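Local structure of FHA domain-containing protein DDL (Arabidopsis thaliana, 3VPY) at residues P7-K12 against Q66-E71; W17-F22 against Y126-E131; K60-I65 against I87-S92. The protein probably binds phosphothreonine-containing sites of Dicer-like1 through the recognition cleft of its FHA domain. All blocks are in the same frame, centred on the assembly; numbering follows the deposited sequence.

The three contacts sample both layers of the FHA beta sandwich. Interaction 2 pairs strands 18-23 and 124-129 in the six-stranded antiparallel sheet, whereas interactions 1 and 3 both draw on strand 63-73 of the mixed sheet, their centres about 17 Å apart. Between the sheets, Tyr67 of interaction 1 meets Trp17 of interaction 2, with Tyr67 OH 3.3 Å from Trp17 CB. Interaction 3 is nested within the loop that interaction 2 closes, yet the two do not touch, their nearest atoms being about 5 Å apart. In relatives, phosphothreonine is recognised by loops at the strand ends, which places interaction 3 probably nearest the cleft, with interaction 1 farther along the same strand.

Interaction 1: residues P7-K12 against Q66-E71; sequences PPEARK and QYREME
Pro7 and Gln66 approach tip to tip, Pro7 CD lying 3.5 Å from the amide carbon Gln66 CD. The carboxamide is fixed by Gln66 NE2, which makes an almost straight 3.0 Å bond (178°) to its neighbour's carbonyl, Tyr67 O, and a further bond to Glu6. From Pro7 the chain makes a type I turn, closed by Ala10 N on Pro7 O, which delivers Glu9 to the strand. The Glu9 side chain, with CG between backbone N and carbonyl carbon (chi1 71°) and a bend at chi2, runs beside Arg68 in the same direction. In a salt bridge, Glu9 OE2 uses its anti lone pair to take Arg68 NE at 2.8 Å, close to the guanidinium plane, and accepts a weak second bond from Arg68 NH2. The Glu9 backbone contributes too: Glu69 N reaches Glu9 O at 2.8 Å. Next, Ala10 CA makes a CH contact of 3.3 Å with Tyr67 O. Arg11 folds back, NH1 bonding Pro8 O and Ala10 O, while Glu69 OE1 lies 3.7 Å from Arg11 NH2 and well out of the guanidinium plane, a long salt bridge of charges alone. A water that donates to OE1 and weakly accepts from Arg11 NH2 bridges the pair; Glu69 OE2 pairs with Lys81. A salt bridge and a straight backbone bond thus join an irregular segment to the strand, and the Glu9 carboxylate probably keeps its negative charge beside Arg68.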
loop_
_atom_site.group_PDB
_atom_site.type_symbol
_atom_site.label_atom_id
_atom_site.label_comp_id
_atom_site.label_asym_id
_atom_site.label_seq_id
_atom_site.Cartn_x
_atom_site.Cartn_y
_atom_site.Cartn_z
ATOM N N PRO A 7 -8.703 -6.585 -9.566
ATOM C CA PRO A 7 -10.155 -6.568 -9.702
ATOM C C PRO A 7 -10.613 -5.545 -10.757
ATOM O O PRO A 7 -9.817 -4.702 -11.159
ATOM C CB PRO A 7 -10.617 -6.167 -8.297
ATOM C CG PRO A 7 -9.548 -5.275 -7.811
ATOM C CD PRO A 7 -8.251 -5.821 -8.380
ATOM N N PRO A 8 -11.899 -5.597 -11.183
ATOM C CA PRO A 8 -12.411 -4.666 -12.206
ATOM C C PRO A 8 -12.152 -3.197 -11.859
ATOM O O PRO A 8 -11.911 -2.379 -12.748
ATOM C CB PRO A 8 -13.917 -4.929 -12.202
ATOM C CG PRO A 8 -14.090 -6.292 -11.640
ATOM C CD PRO A 8 -12.935 -6.534 -10.707
ATOM N N GLU A 9 -12.192 -2.878 -10.565
ATOM C CA GLU A 9 -12.124 -1.485 -10.106
ATOM C C GLU A 9 -10.690 -0.972 -9.945
ATOM O O GLU A 9 -10.467 0.144 -9.459
ATOM C CB GLU A 9 -12.937 -1.310 -8.802
ATOM C CG GLU A 9 -12.328 -1.962 -7.555
ATOM C CD GLU A 9 -12.728 -3.421 -7.347
ATOM O OE1 GLU A 9 -13.345 -4.036 -8.244
ATOM O OE2 GLU A 9 -12.417 -3.953 -6.268
ATOM N N ALA A 10 -9.716 -1.796 -10.330
ATOM C CA ALA A 10 -8.305 -1.397 -10.264
ATOM C C ALA A 10 -8.060 -0.156 -11.110
ATOM O O ALA A 10 -8.509 -0.087 -12.264
ATOM C CB ALA A 10 -7.415 -2.509 -10.744
ATOM N N ARG A 11 -7.339 0.804 -10.540
ATOM C CA ARG A 11 -6.961 2.037 -11.239
ATOM C C ARG A 11 -5.656 2.551 -10.657
ATOM O O ARG A 11 -5.392 2.383 -9.461
ATOM C CB ARG A 11 -8.009 3.151 -11.093
ATOM C CG ARG A 11 -9.401 2.860 -11.605
ATOM C CD ARG A 11 -9.544 2.916 -13.116
ATOM N NE ARG A 11 -10.961 2.806 -13.477
ATOM C CZ ARG A 11 -11.659 1.672 -13.533
ATOM N NH1 ARG A 11 -11.087 0.501 -13.284
ATOM N NH2 ARG A 11 -12.943 1.707 -13.868
ATOM N N LYS A 12 -4.840 3.171 -11.510
ATOM C CA LYS A 12 -3.662 3.876 -11.049
ATOM C C LYS A 12 -4.105 5.074 -10.198
ATOM O O LYS A 12 -5.023 5.814 -10.600
ATOM C CB LYS A 12 -2.852 4.346 -12.271
ATOM C CG LYS A 12 -1.464 4.825 -11.961
ATOM C CD LYS A 12 -0.593 4.876 -13.229
ATOM C CE LYS A 12 0.351 6.097 -13.200
ATOM N NZ LYS A 12 1.623 6.042 -14.049
ATOM N N GLN A 66 -2.979 -3.097 -3.765
ATOM C CA GLN A 66 -3.858 -2.965 -4.907
ATOM C C GLN A 66 -4.600 -1.654 -4.781
ATOM O O GLN A 66 -5.253 -1.428 -3.751
ATOM C CB GLN A 66 -4.880 -4.107 -4.898
ATOM C CG GLN A 66 -5.920 -3.975 -6.002
ATOM C CD GLN A 66 -5.326 -4.236 -7.371
ATOM O OE1 GLN A 66 -4.797 -5.325 -7.625
ATOM N NE2 GLN A 66 -5.394 -3.243 -8.256
ATOM N N TYR A 67 -4.468 -0.788 -5.785
ATOM C CA TYR A 67 -5.280 0.430 -5.869
ATOM C C TYR A 67 -6.640 0.106 -6.452
ATOM O O TYR A 67 -6.724 -0.633 -7.416
ATOM C CB TYR A 67 -4.542 1.541 -6.662
ATOM C CG TYR A 67 -3.399 2.078 -5.852
ATOM C CD1 TYR A 67 -3.623 3.006 -4.845
ATOM C CD2 TYR A 67 -2.101 1.605 -6.038
ATOM C CE1 TYR A 67 -2.594 3.458 -4.033
ATOM C CE2 TYR A 67 -1.052 2.066 -5.234
ATOM C CZ TYR A 67 -1.309 2.999 -4.246
ATOM O OH TYR A 67 -0.279 3.436 -3.436
ATOM N N ARG A 68 -7.689 0.626 -5.810
ATOM C CA ARG A 68 -9.088 0.389 -6.168
ATOM C C ARG A 68 -9.882 1.693 -6.194
ATOM O O ARG A 68 -9.796 2.513 -5.257
ATOM C CB ARG A 68 -9.729 -0.578 -5.154
ATOM C CG ARG A 68 -9.108 -1.982 -5.145
ATOM C CD ARG A 68 -9.573 -2.758 -3.914
ATOM N NE ARG A 68 -11.010 -3.038 -3.994
ATOM C CZ ARG A 68 -11.821 -3.201 -2.948
ATOM N NH1 ARG A 68 -11.363 -3.089 -1.710
ATOM N NH2 ARG A 68 -13.114 -3.429 -3.138
ATOM N N GLU A 69 -10.654 1.879 -7.266
ATOM C CA GLU A 69 -11.545 3.029 -7.374
ATOM C C GLU A 69 -12.825 2.731 -6.612
ATOM O O GLU A 69 -13.542 1.756 -6.928
ATOM C CB GLU A 69 -11.841 3.333 -8.849
ATOM C CG GLU A 69 -12.505 4.671 -9.094
ATOM C CD GLU A 69 -12.749 4.913 -10.583
ATOM O OE1 GLU A 69 -13.587 4.206 -11.179
ATOM O OE2 GLU A 69 -12.093 5.808 -11.147
HETATM N N MSE A 70 -13.115 3.568 -5.613
HETATM C CA MSE A 70 -14.309 3.397 -4.761
HETATM C C MSE A 70 -15.094 4.693 -4.704
HETATM O O MSE A 70 -14.603 5.734 -5.114
HETATM C CB MSE A 70 -13.874 3.061 -3.333
HETATM C CG MSE A 70 -12.820 1.980 -3.226
HETATM SE SE MSE A 70 -13.528 0.244 -3.768
HETATM C CE MSE A 70 -14.649 -0.121 -2.209
ATOM N N GLU A 71 -16.288 4.648 -4.124
ATOM C CA GLU A 71 -17.075 5.870 -3.890
ATOM C C GLU A 71 -16.410 6.838 -2.918
ATOM O O GLU A 71 -15.620 6.443 -2.053
ATOM C CB GLU A 71 -18.464 5.522 -3.400
ATOM C CG GLU A 71 -19.308 4.921 -4.497
ATOM C CD GLU A 71 -20.758 4.697 -4.105
ATOM O OE1 GLU A 71 -21.140 4.931 -2.936
ATOM O OE2 GLU A 71 -21.522 4.280 -4.993
HETATM O O HOH W 1 -14.365 4.820 -13.685
#

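Interaction 2: residues W17-F22 against Y126-E131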
loop_
_atom_site.group_PDB
_atom_site.type_symbol
_atom_site.label_atom_id
_atom_site.label_comp_id
_atom_site.label_asym_id
_atom_site.label_seq_id
_atom_site.Cartn_x
_atom_site.Cartn_y
_atom_site.Cartn_z
ATOM N N TRP A 17 1.345 8.448 -3.396
ATOM C CA TRP A 17 1.699 7.531 -2.321
ATOM C C TRP A 17 3.130 7.014 -2.500
ATOM O O TRP A 17 3.545 6.668 -3.610
ATOM C CB TRP A 17 0.763 6.339 -2.332
ATOM C CG TRP A 17 -0.637 6.659 -1.997
ATOM C CD1 TRP A 17 -1.653 6.908 -2.876
ATOM C CD2 TRP A 17 -1.197 6.781 -0.682
ATOM N NE1 TRP A 17 -2.829 7.156 -2.184
ATOM C CE2 TRP A 17 -2.571 7.068 -0.837
ATOM C CE3 TRP A 17 -0.669 6.649 0.614
ATOM C CZ2 TRP A 17 -3.430 7.253 0.258
ATOM C CZ3 TRP A 17 -1.528 6.826 1.705
ATOM C CH2 TRP A 17 -2.897 7.118 1.512
ATOM N N ARG A 18 3.872 6.978 -1.407
ATOM C CA ARG A 18 5.233 6.443 -1.406
ATOM C C ARG A 18 5.406 5.564 -0.192
ATOM O O ARG A 18 4.688 5.711 0.782
ATOM C CB ARG A 18 6.267 7.568 -1.396
ATOM C CG ARG A 18 6.228 8.472 -2.641
ATOM C CD ARG A 18 7.502 9.264 -2.774
ATOM N NE ARG A 18 7.579 10.373 -1.827
ATOM C CZ ARG A 18 8.615 11.213 -1.757
ATOM N NH1 ARG A 18 9.658 11.050 -2.558
ATOM N NH2 ARG A 18 8.622 12.208 -0.880
ATOM N N LEU A 19 6.365 4.653 -0.261
ATOM C CA LEU A 19 6.577 3.698 0.797
ATOM C C LEU A 19 8.003 3.873 1.315
ATOM O O LEU A 19 8.987 3.595 0.600
ATOM C CB LEU A 19 6.377 2.278 0.227
ATOM C CG LEU A 19 6.083 1.121 1.174
ATOM C CD1 LEU A 19 4.802 1.359 2.005
ATOM C CD2 LEU A 19 6.026 -0.202 0.404
ATOM N N TYR A 20 8.113 4.390 2.536
ATOM C CA TYR A 20 9.398 4.564 3.203
ATOM C C TYR A 20 9.840 3.222 3.757
ATOM O O TYR A 20 9.028 2.467 4.288
ATOM C CB TYR A 20 9.272 5.619 4.305
ATOM C CG TYR A 20 9.150 7.012 3.721
ATOM C CD1 TYR A 20 10.261 7.845 3.659
ATOM C CD2 TYR A 20 7.952 7.464 3.161
ATOM C CE1 TYR A 20 10.184 9.089 3.097
ATOM C CE2 TYR A 20 7.862 8.719 2.593
ATOM C CZ TYR A 20 8.987 9.538 2.584
ATOM O OH TYR A 20 8.943 10.787 2.018
ATOM N N VAL A 21 11.116 2.915 3.578
ATOM C CA VAL A 21 11.688 1.640 3.995
ATOM C C VAL A 21 12.625 1.799 5.194
ATOM O O VAL A 21 13.407 2.768 5.280
ATOM C CB VAL A 21 12.513 1.057 2.844
ATOM C CG1 VAL A 21 12.994 -0.389 3.168
ATOM C CG2 VAL A 21 11.709 1.095 1.536
ATOM N N PHE A 22 12.573 0.816 6.089
ATOM C CA PHE A 22 13.493 0.755 7.215
ATOM C C PHE A 22 14.224 -0.572 7.132
ATOM O O PHE A 22 13.623 -1.608 6.806
ATOM C CB PHE A 22 12.749 0.888 8.541
ATOM C CG PHE A 22 12.041 2.197 8.685
ATOM C CD1 PHE A 22 12.661 3.270 9.299
ATOM C CD2 PHE A 22 10.782 2.379 8.120
ATOM C CE1 PHE A 22 12.015 4.498 9.418
ATOM C CE2 PHE A 22 10.140 3.607 8.213
ATOM C CZ PHE A 22 10.754 4.662 8.880
ATOM N N TYR A 126 7.984 -0.945 6.558
ATOM C CA TYR A 126 7.626 0.084 5.598
ATOM C C TYR A 126 6.580 1.014 6.192
ATOM O O TYR A 126 5.707 0.567 6.942
ATOM C CB TYR A 126 7.067 -0.541 4.310
ATOM C CG TYR A 126 7.966 -1.578 3.697
ATOM C CD1 TYR A 126 8.819 -1.239 2.645
ATOM C CD2 TYR A 126 7.986 -2.894 4.190
ATOM C CE1 TYR A 126 9.650 -2.189 2.073
ATOM C CE2 TYR A 126 8.822 -3.857 3.638
ATOM C CZ TYR A 126 9.658 -3.492 2.571
ATOM O OH TYR A 126 10.507 -4.415 2.008
ATOM N N VAL A 127 6.677 2.298 5.865
ATOM C CA VAL A 127 5.676 3.273 6.280
ATOM C C VAL A 127 5.099 3.984 5.053
ATOM O O VAL A 127 5.853 4.479 4.193
ATOM C CB VAL A 127 6.275 4.335 7.249
ATOM C CG1 VAL A 127 5.298 5.489 7.467
ATOM C CG2 VAL A 127 6.620 3.684 8.576
ATOM N N LEU A 128 3.770 4.004 4.976
ATOM C CA LEU A 128 3.064 4.558 3.832
ATOM C C LEU A 128 2.766 6.027 4.058
ATOM O O LEU A 128 2.259 6.406 5.105
ATOM C CB LEU A 128 1.756 3.785 3.621
ATOM C CG LEU A 128 0.926 4.197 2.416
ATOM C CD1 LEU A 128 1.654 3.945 1.076
ATOM C CD2 LEU A 128 -0.406 3.430 2.467
ATOM N N LEU A 129 3.107 6.865 3.078
ATOM C CA LEU A 129 2.811 8.297 3.165
ATOM C C LEU A 129 2.511 8.846 1.794
ATOM O O LEU A 129 2.843 8.236 0.784
ATOM C CB LEU A 129 4.027 9.069 3.701
ATOM C CG LEU A 129 4.400 9.170 5.179
ATOM C CD1 LEU A 129 5.494 10.254 5.334
ATOM C CD2 LEU A 129 3.200 9.482 6.098
ATOM N N HIS A 130 1.951 10.048 1.764
ATOM C CA HIS A 130 2.016 10.867 0.569
ATOM C C HIS A 130 2.291 12.326 0.928
ATOM O O HIS A 130 2.090 12.744 2.081
ATOM C CB HIS A 130 0.753 10.710 -0.292
ATOM C CG HIS A 130 -0.512 11.170 0.360
ATOM N ND1 HIS A 130 -0.832 12.504 0.506
ATOM C CD2 HIS A 130 -1.573 10.475 0.834
ATOM C CE1 HIS A 130 -2.016 12.611 1.083
ATOM N NE2 HIS A 130 -2.487 11.394 1.294
ATOM N N GLU A 131 2.747 13.100 -0.052
ATOM C CA GLU A 131 3.060 14.508 0.145
ATOM C C GLU A 131 1.834 15.380 0.481
ATOM O O GLU A 131 0.681 15.001 0.231
ATOM C CB GLU A 131 3.753 15.077 -1.106
ATOM C CG GLU A 131 2.847 15.171 -2.333
ATOM C CD GLU A 131 3.449 16.016 -3.445
ATOM O OE1 GLU A 131 4.588 16.506 -3.280
ATOM O OE2 GLU A 131 2.770 16.204 -4.479
#
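Tyr126, within strand 124-129, packs against two residues of strand 18-23: its CB meets Leu19 CG at 3.7 Å, and its ring atom CD1 lies 3.9 Å from Val21 CG2. Val21 and Tyr126 run side by side in the same direction, while Leu19 slants across the base of the ring. Val127 points to the opposite face of the sheet. Its backbone forms a hydrogen-bonded pair with Tyr20, Tyr20 N to Val127 O and Val127 N to Tyr20 O, and its CG2 touches Phe22 CE2 at 3.5 Å. Leu128 turns back to the Leu19 side. With CG anti to the backbone N (chi1 -177°), it brings that atom to 3.4 Å from Trp17 CE3, while both methyls also touch the six-membered ring of the indole and CD1 lies near Arg18 O. At Leu129 the second hydrogen-bonded pair forms: Arg18 N donates to Leu129 O at 2.7 Å, and Leu129 N returns a bond to Arg18 O. The leucine methyl CD1 rests 3.9 Å from Tyr20 CE2, the two side chains crossing at about a right angle. His130 ends the contact with a T-shaped stack: its edge, led by CD2, points at one face of Trp17, the planes 85° apart and the centroids 4.7 Å apart. A bond from His130 ND1 to Glu131 O, in the imidazole plane, helps set the turn of that ring. With strand 26-33 on the far side of strand 18-23, this is the antiparallel pairing of the first and last strands of the FHA beta sandwich.

Interaction 3: residues K60-I65 against I87-S92; sequences KQHAVI and IMDLGS
Leu90, just past strand 79-89, reaches across to His62 and Ala63, and Leu90 N bonds His62 O at 2.9 Å. Followed outward, its CB lies 3.6 Å from His62 O, and CG, placed anti to the carbonyl carbon (chi1 -55°), is 4.0 Å from Ala63 CA. There the chain forks: CD1 comes within 4.1 Å of Gln61 CB, and CD2 faces Val64 CG1 at 4.4 Å. Val64 and Met88, a selenomethionine, exchange two backbone bonds as a hydrogen-bonded pair, while Ile65 and Ile87 meet through their CG1 atoms on the other face of the sheet. Beyond Leu90 the chain turns, and Ser92 CB settles over the centre of the His62 ring, 3.5 Å from its centroid, in a CH-pi contact. Ser92 OG donates to Asp89 OD1 at 2.6 Å, and Ser92 N bonds Asp89 OD2, an Asx motif that holds the serine against the imidazole. Asp89 OD1 and His62 ND1 both find Thr96 OG1, the latter weakly. The histidine and this Asp-Leu-Gly-Ser turn match signature elements of FHA domains, where they probably shape the phosphothreonine cleft. Strand 39-43 flanks the hairpin on the side of 63-73, its Phe42 facing the classic bulge at His62 and Ala63, while strands 96-98 and 116-119 of the other sheet cover Ala63 and Ile87.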
loop_
_atom_site.group_PDB
_atom_site.type_symbol
_atom_site.label_atom_id
_atom_site.label_comp_id
_atom_site.label_asym_id
_atom_site.label_seq_id
_atom_site.Cartn_x
_atom_site.Cartn_y
_atom_site.Cartn_z
ATOM N N LYS A 60 7.480 -16.360 -1.750
ATOM C CA LYS A 60 7.842 -15.966 -3.118
ATOM C C LYS A 60 6.954 -14.837 -3.652
ATOM O O LYS A 60 7.427 -13.843 -4.226
ATOM C CB LYS A 60 7.758 -17.191 -4.025
ATOM C CG LYS A 60 8.904 -18.181 -3.829
ATOM C CD LYS A 60 8.659 -19.446 -4.618
ATOM C CE LYS A 60 9.406 -19.428 -5.914
ATOM N NZ LYS A 60 9.556 -20.825 -6.393
ATOM N N GLN A 61 5.653 -15.003 -3.437
ATOM C CA GLN A 61 4.652 -13.962 -3.671
ATOM C C GLN A 61 3.868 -13.792 -2.365
ATOM O O GLN A 61 3.074 -14.666 -1.969
ATOM C CB GLN A 61 3.712 -14.364 -4.820
ATOM C CG GLN A 61 4.417 -14.609 -6.151
ATOM C CD GLN A 61 3.447 -14.927 -7.280
ATOM O OE1 GLN A 61 2.442 -14.245 -7.444
ATOM N NE2 GLN A 61 3.770 -15.942 -8.080
ATOM N N HIS A 62 4.120 -12.680 -1.687
ATOM C CA HIS A 62 3.752 -12.553 -0.287
ATOM C C HIS A 62 2.479 -11.741 -0.133
ATOM O O HIS A 62 1.539 -12.188 0.512
ATOM C CB HIS A 62 4.882 -11.879 0.499
ATOM C CG HIS A 62 4.848 -12.154 1.966
ATOM N ND1 HIS A 62 3.971 -11.554 2.843
ATOM C CD2 HIS A 62 5.612 -12.986 2.713
ATOM C CE1 HIS A 62 4.208 -11.996 4.067
ATOM N NE2 HIS A 62 5.195 -12.865 4.012
ATOM N N ALA A 63 2.453 -10.547 -0.713
ATOM C CA ALA A 63 1.316 -9.629 -0.534
ATOM C C ALA A 63 1.260 -8.708 -1.737
ATOM O O ALA A 63 2.275 -8.502 -2.418
ATOM C CB ALA A 63 1.486 -8.814 0.718
ATOM N N VAL A 64 0.081 -8.145 -1.997
ATOM C CA VAL A 64 -0.040 -7.084 -2.996
ATOM C C VAL A 64 -0.615 -5.810 -2.345
ATOM O O VAL A 64 -1.402 -5.889 -1.403
ATOM C CB VAL A 64 -0.895 -7.550 -4.225
ATOM C CG1 VAL A 64 -2.363 -7.853 -3.847
ATOM C CG2 VAL A 64 -0.838 -6.543 -5.339
ATOM N N ILE A 65 -0.171 -4.654 -2.807
ATOM C CA ILE A 65 -0.923 -3.418 -2.555
ATOM C C ILE A 65 -1.644 -3.090 -3.854
ATOM O O ILE A 65 -1.004 -2.896 -4.904
ATOM C CB ILE A 65 -0.037 -2.252 -2.058
ATOM C CG1 ILE A 65 0.430 -2.562 -0.630
ATOM C CG2 ILE A 65 -0.834 -0.928 -2.090
ATOM C CD1 ILE A 65 1.429 -1.582 -0.006
ATOM N N ILE A 87 -4.209 -3.447 0.948
ATOM C CA ILE A 87 -3.215 -4.532 0.957
ATOM C C ILE A 87 -3.949 -5.873 1.006
ATOM O O ILE A 87 -5.027 -5.966 1.598
ATOM C CB ILE A 87 -2.201 -4.380 2.128
ATOM C CG1 ILE A 87 -1.023 -5.347 1.986
ATOM C CG2 ILE A 87 -2.898 -4.560 3.497
ATOM C CD1 ILE A 87 0.156 -4.963 2.835
HETATM N N MSE A 88 -3.364 -6.902 0.389
HETATM C CA MSE A 88 -3.915 -8.247 0.482
HETATM C C MSE A 88 -2.763 -9.233 0.637
HETATM O O MSE A 88 -1.827 -9.239 -0.177
HETATM C CB MSE A 88 -4.759 -8.596 -0.757
HETATM C CG MSE A 88 -5.320 -9.985 -0.666
HETATM SE SE MSE A 88 -6.504 -10.467 -2.152
HETATM C CE MSE A 88 -8.154 -9.634 -1.632
ATOM N N ASP A 89 -2.823 -10.035 1.697
ATOM C CA ASP A 89 -1.850 -11.096 1.884
ATOM C C ASP A 89 -2.249 -12.299 1.029
ATOM O O ASP A 89 -3.427 -12.666 0.956
ATOM C CB ASP A 89 -1.737 -11.486 3.343
ATOM C CG ASP A 89 -0.809 -12.649 3.550
ATOM O OD1 ASP A 89 0.381 -12.407 3.828
ATOM O OD2 ASP A 89 -1.238 -13.799 3.400
ATOM N N LEU A 90 -1.260 -12.938 0.410
ATOM C CA LEU A 90 -1.561 -13.984 -0.565
ATOM C C LEU A 90 -1.455 -15.374 0.042
ATOM O O LEU A 90 -1.076 -16.338 -0.649
ATOM C CB LEU A 90 -0.665 -13.851 -1.813
ATOM C CG LEU A 90 -0.719 -12.471 -2.484
ATOM C CD1 LEU A 90 0.298 -12.346 -3.604
ATOM C CD2 LEU A 90 -2.103 -12.222 -3.044
ATOM N N GLY A 91 -1.806 -15.485 1.318
ATOM C CA GLY A 91 -1.699 -16.756 2.040
ATOM C C GLY A 91 -0.288 -17.155 2.436
ATOM O O GLY A 91 0.093 -18.343 2.361
ATOM N N SER A 92 0.488 -16.165 2.857
ATOM C CA SER A 92 1.872 -16.380 3.254
ATOM C C SER A 92 1.941 -17.167 4.562
ATOM O O SER A 92 1.097 -17.000 5.430
ATOM C CB SER A 92 2.564 -15.024 3.408
ATOM O OG SER A 92 2.049 -14.335 4.535
HETATM O O HOH W 2 2.005 -16.830 -0.665
#